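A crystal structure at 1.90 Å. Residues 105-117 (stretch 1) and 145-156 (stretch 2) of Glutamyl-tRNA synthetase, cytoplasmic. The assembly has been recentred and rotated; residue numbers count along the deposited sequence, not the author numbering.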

# COMPACT_ATOMS: atom_id res chain seq x y z
N VAL A 105 -2.82 -9.44 3.34
CA VAL A 105 -1.35 -9.68 3.39
C VAL A 105 -0.96 -11.12 3.76
O VAL A 105 0.21 -11.53 3.58
N ILE A 106 -1.93 -11.86 4.28
CA ILE A 106 -1.70 -13.19 4.84
C ILE A 106 -1.70 -14.23 3.74
O ILE A 106 -2.66 -14.34 2.97
N LYS A 107 -0.61 -15.01 3.70
CA LYS A 107 -0.43 -16.04 2.70
C LYS A 107 -1.07 -17.36 3.15
O LYS A 107 -0.39 -18.33 3.51
N ASN A 108 -2.41 -17.33 3.14
CA ASN A 108 -3.24 -18.52 3.34
C ASN A 108 -4.26 -18.55 2.22
O ASN A 108 -5.09 -17.65 2.07
N PHE A 109 -4.15 -19.59 1.41
CA PHE A 109 -4.91 -19.76 0.17
C PHE A 109 -6.43 -19.68 0.36
O PHE A 109 -7.10 -18.86 -0.32
N ALA A 110 -6.96 -20.49 1.27
CA ALA A 110 -8.41 -20.46 1.53
C ALA A 110 -8.85 -19.09 2.03
O ALA A 110 -9.82 -18.53 1.53
N LYS A 111 -8.12 -18.53 2.99
CA LYS A 111 -8.50 -17.25 3.57
C LYS A 111 -8.40 -16.14 2.56
O LYS A 111 -9.27 -15.24 2.51
N LEU A 112 -7.33 -16.18 1.77
CA LEU A 112 -7.10 -15.14 0.78
C LEU A 112 -8.18 -15.21 -0.30
O LEU A 112 -8.69 -14.21 -0.77
N SER A 113 -8.53 -16.42 -0.71
CA SER A 113 -9.65 -16.64 -1.64
C SER A 113 -10.95 -15.93 -1.20
O SER A 113 -11.58 -15.18 -1.98
N GLN A 114 -11.31 -16.12 0.06
CA GLN A 114 -12.52 -15.53 0.59
C GLN A 114 -12.41 -14.02 0.59
O GLN A 114 -13.35 -13.31 0.25
N SER A 115 -11.27 -13.52 1.03
CA SER A 115 -11.11 -12.06 1.20
C SER A 115 -11.15 -11.40 -0.19
O SER A 115 -11.73 -10.33 -0.39
N LEU A 116 -10.51 -12.04 -1.16
CA LEU A 116 -10.53 -11.58 -2.53
C LEU A 116 -11.93 -11.60 -3.14
O LEU A 116 -12.25 -10.80 -4.02
N GLU A 117 -12.78 -12.52 -2.67
CA GLU A 117 -14.16 -12.59 -3.16
C GLU A 117 -14.96 -11.42 -2.65
O GLU A 117 -15.78 -10.84 -3.36
N ALA A 145 -1.39 -4.04 -0.01
CA ALA A 145 -1.46 -5.39 0.55
C ALA A 145 -1.30 -6.44 -0.56
O ALA A 145 -0.52 -7.39 -0.42
N LEU A 146 -2.03 -6.30 -1.66
CA LEU A 146 -1.94 -7.32 -2.74
C LEU A 146 -0.60 -7.29 -3.48
O LEU A 146 -0.07 -8.35 -3.88
N ARG A 147 -0.02 -6.10 -3.63
CA ARG A 147 1.31 -5.96 -4.21
C ARG A 147 2.31 -6.74 -3.37
O ARG A 147 3.22 -7.36 -3.89
N SER A 148 2.13 -6.71 -2.06
CA SER A 148 3.09 -7.37 -1.15
C SER A 148 2.91 -8.90 -1.18
O SER A 148 3.83 -9.64 -0.83
N ASN A 149 1.73 -9.37 -1.59
CA ASN A 149 1.35 -10.79 -1.45
C ASN A 149 1.35 -11.52 -2.78
O ASN A 149 0.39 -11.44 -3.55
N GLY A 150 2.43 -12.28 -3.01
CA GLY A 150 2.66 -12.98 -4.27
C GLY A 150 1.66 -14.09 -4.58
O GLY A 150 1.54 -14.49 -5.73
N MET A 151 0.95 -14.57 -3.56
CA MET A 151 -0.06 -15.62 -3.72
C MET A 151 -1.32 -15.18 -4.48
O MET A 151 -2.00 -16.00 -5.09
N CYS A 152 -1.64 -13.90 -4.42
CA CYS A 152 -2.94 -13.44 -4.90
C CYS A 152 -3.13 -13.46 -6.42
O CYS A 152 -4.25 -13.65 -6.91
N GLY A 153 -2.04 -13.33 -7.18
CA GLY A 153 -2.13 -13.19 -8.62
C GLY A 153 -2.93 -14.31 -9.22
O GLY A 153 -3.88 -14.06 -9.95
N SER A 154 -2.53 -15.54 -8.91
CA SER A 154 -3.16 -16.73 -9.44
C SER A 154 -4.58 -16.94 -8.93
O SER A 154 -5.42 -17.45 -9.65
N ILE A 155 -4.85 -16.52 -7.70
CA ILE A 155 -6.20 -16.69 -7.16
C ILE A 155 -7.19 -15.82 -7.91
O ILE A 155 -8.28 -16.27 -8.30
N ILE A 156 -6.76 -14.59 -8.14
CA ILE A 156 -7.55 -13.60 -8.82
C ILE A 156 -7.90 -14.10 -10.21
O ILE A 156 -9.00 -13.90 -10.70

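The contact buries 694 Å², both sides summed, and rests on apolar packing and two bridging waters; no direct hydrogen bond across it is clear. A145 opens stretch 2 with its CB 3.7 Å from CG1 of V105 (chi1 m, -68°), where the two backbones run close, CA to CA 5.1 Å. L146 (m, t) has a sideways CA-to-CB bond, yet its end comes nearer, bringing CD2 to 3.8 Å from L116 CD2. S148 points toward stretch 1 with chi1 p (87°); its OG hydrogen-bonds to A145 O at 2.8 Å and accepts from water 1 at 3.0 Å. The same water donates to V105 O at 2.6 Å, so it ties the two stretches together.

N149 (chi1 t) also points inward, and 59 Å² of it is covered; its amide is probably turned over in the model, so its polar partners remain open. Beside it, water 2 links K107 NZ (3.0 Å) to S148 O (3.1 Å) and G150 N (3.1 Å), accepting from both nitrogens and donating to the carbonyl. The extended K107 side chain (m, t, t, t) makes this reach possible.

M151 (t, t, p) has the largest covered area, 90 Å². Its CE lies 2.9 Å from N108 N, a tight approach to the backbone just before helix 109-117, and 3.4 Å from CD2 of L112 (t, p). That CD2 also lies 3.9 Å from C152 CB.

I155 (m, t) is a knob among F109, L112, S113 and L116: CG1 meets F109 CE1 obliquely at 3.8 Å, CD1 meets L112 CD2 at 3.9 Å, and CG2 lies 3.5 Å from both S113 OG and L116 CD1. Reciprocally, L116 (m, t) sits among L146, C152, I155 and I156, whose CG1 is 4.0 Å from L116 CD2. This interlocking accompanies a 57° angle between the helices, with axes 10.2 Å apart at closest approach.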

# COMPACT_ATOMS: atom_id res chain seq x y z
CB VAL A 105 -0.64 -8.72 4.37
CG1 VAL A 105 -0.71 -7.30 3.83
CG2 VAL A 105 -1.20 -8.86 5.77
CB ILE A 106 -2.78 -13.53 5.89
CG1 ILE A 106 -2.72 -12.54 7.04
CG2 ILE A 106 -2.58 -14.94 6.45
CD1 ILE A 106 -3.56 -12.93 8.25
CB LYS A 107 1.05 -16.20 2.33
CG LYS A 107 1.63 -14.98 1.53
CD LYS A 107 2.92 -15.41 0.80
CE LYS A 107 3.63 -14.28 0.04
NZ LYS A 107 4.91 -14.82 -0.59
CB ASN A 108 -3.91 -18.47 4.72
CG ASN A 108 -4.77 -19.70 4.98
OD1 ASN A 108 -5.81 -19.88 4.34
ND2 ASN A 108 -4.34 -20.56 5.92
CB PHE A 109 -4.52 -21.10 -0.45
CG PHE A 109 -5.17 -21.36 -1.77
CD1 PHE A 109 -4.57 -20.94 -2.95
CD2 PHE A 109 -6.39 -22.02 -1.84
CE1 PHE A 109 -5.16 -21.18 -4.17
CE2 PHE A 109 -6.98 -22.27 -3.07
CZ PHE A 109 -6.36 -21.85 -4.23
CB ALA A 110 -8.81 -21.54 2.53
CB LYS A 111 -7.60 -16.90 4.75
CG LYS A 111 -7.80 -17.78 5.96
CD LYS A 111 -6.90 -17.30 7.10
CE LYS A 111 -7.10 -18.05 8.38
NZ LYS A 111 -6.46 -17.28 9.49
CB LEU A 112 -5.70 -15.31 0.17
CG LEU A 112 -5.18 -14.21 -0.76
CD1 LEU A 112 -5.25 -12.82 -0.07
CD2 LEU A 112 -3.76 -14.51 -1.23
CB SER A 113 -9.84 -18.16 -1.84
OG SER A 113 -8.74 -18.63 -2.59
CB GLN A 114 -12.76 -15.96 2.03
CG GLN A 114 -12.97 -17.44 2.29
CD GLN A 114 -13.10 -17.73 3.80
OE1 GLN A 114 -13.82 -17.01 4.52
NE2 GLN A 114 -12.39 -18.76 4.29
CB SER A 115 -9.81 -11.76 1.97
OG SER A 115 -9.80 -12.46 3.23
CB LEU A 116 -9.58 -12.44 -3.39
CG LEU A 116 -8.08 -12.17 -3.25
CD1 LEU A 116 -7.24 -13.25 -3.92
CD2 LEU A 116 -7.74 -10.75 -3.80
CB GLU A 117 -14.83 -13.89 -2.73
CG GLU A 117 -16.27 -14.09 -3.20
CD GLU A 117 -16.49 -13.83 -4.68
OE1 GLU A 117 -15.70 -14.38 -5.47
OE2 GLU A 117 -17.42 -13.06 -5.05
CB ALA A 145 -2.77 -5.58 1.33
CB LEU A 146 -3.14 -7.21 -3.71
CG LEU A 146 -4.54 -7.43 -3.09
CD1 LEU A 146 -5.63 -7.08 -4.11
CD2 LEU A 146 -4.74 -8.85 -2.58
CB ARG A 147 1.75 -4.49 -4.30
CG ARG A 147 3.11 -4.23 -4.98
CD ARG A 147 3.17 -4.93 -6.34
NE ARG A 147 4.46 -4.84 -7.00
CZ ARG A 147 5.45 -5.69 -6.84
NH1 ARG A 147 5.35 -6.73 -6.02
NH2 ARG A 147 6.57 -5.49 -7.51
CB SER A 148 2.91 -6.83 0.29
OG SER A 148 1.91 -7.58 0.99
CB ASN A 149 -0.04 -10.89 -0.84
CG ASN A 149 -0.41 -12.28 -0.42
OD1 ASN A 149 -1.26 -12.43 0.45
ND2 ASN A 149 0.22 -13.31 -1.01
CB MET A 151 -0.48 -16.13 -2.34
CG MET A 151 -1.36 -17.35 -2.39
SD MET A 151 -1.39 -18.27 -0.82
CE MET A 151 -2.20 -17.12 0.23
CB CYS A 152 -3.27 -12.09 -4.29
SG CYS A 152 -2.45 -10.63 -4.97
CB SER A 154 -2.31 -17.95 -9.09
OG SER A 154 -0.97 -17.61 -9.26
CB ILE A 155 -6.26 -16.44 -5.68
CG1 ILE A 155 -5.45 -17.50 -4.95
CG2 ILE A 155 -7.73 -16.51 -5.19
CD1 ILE A 155 -5.36 -17.27 -3.50
CB ILE A 156 -6.75 -12.29 -8.93
CG1 ILE A 156 -6.73 -11.57 -7.58
CG2 ILE A 156 -7.32 -11.39 -10.05
CD1 ILE A 156 -5.62 -10.54 -7.48
O HOH W 1 1.89 -10.49 1.82
O HOH W 2 5.35 -12.14 -1.85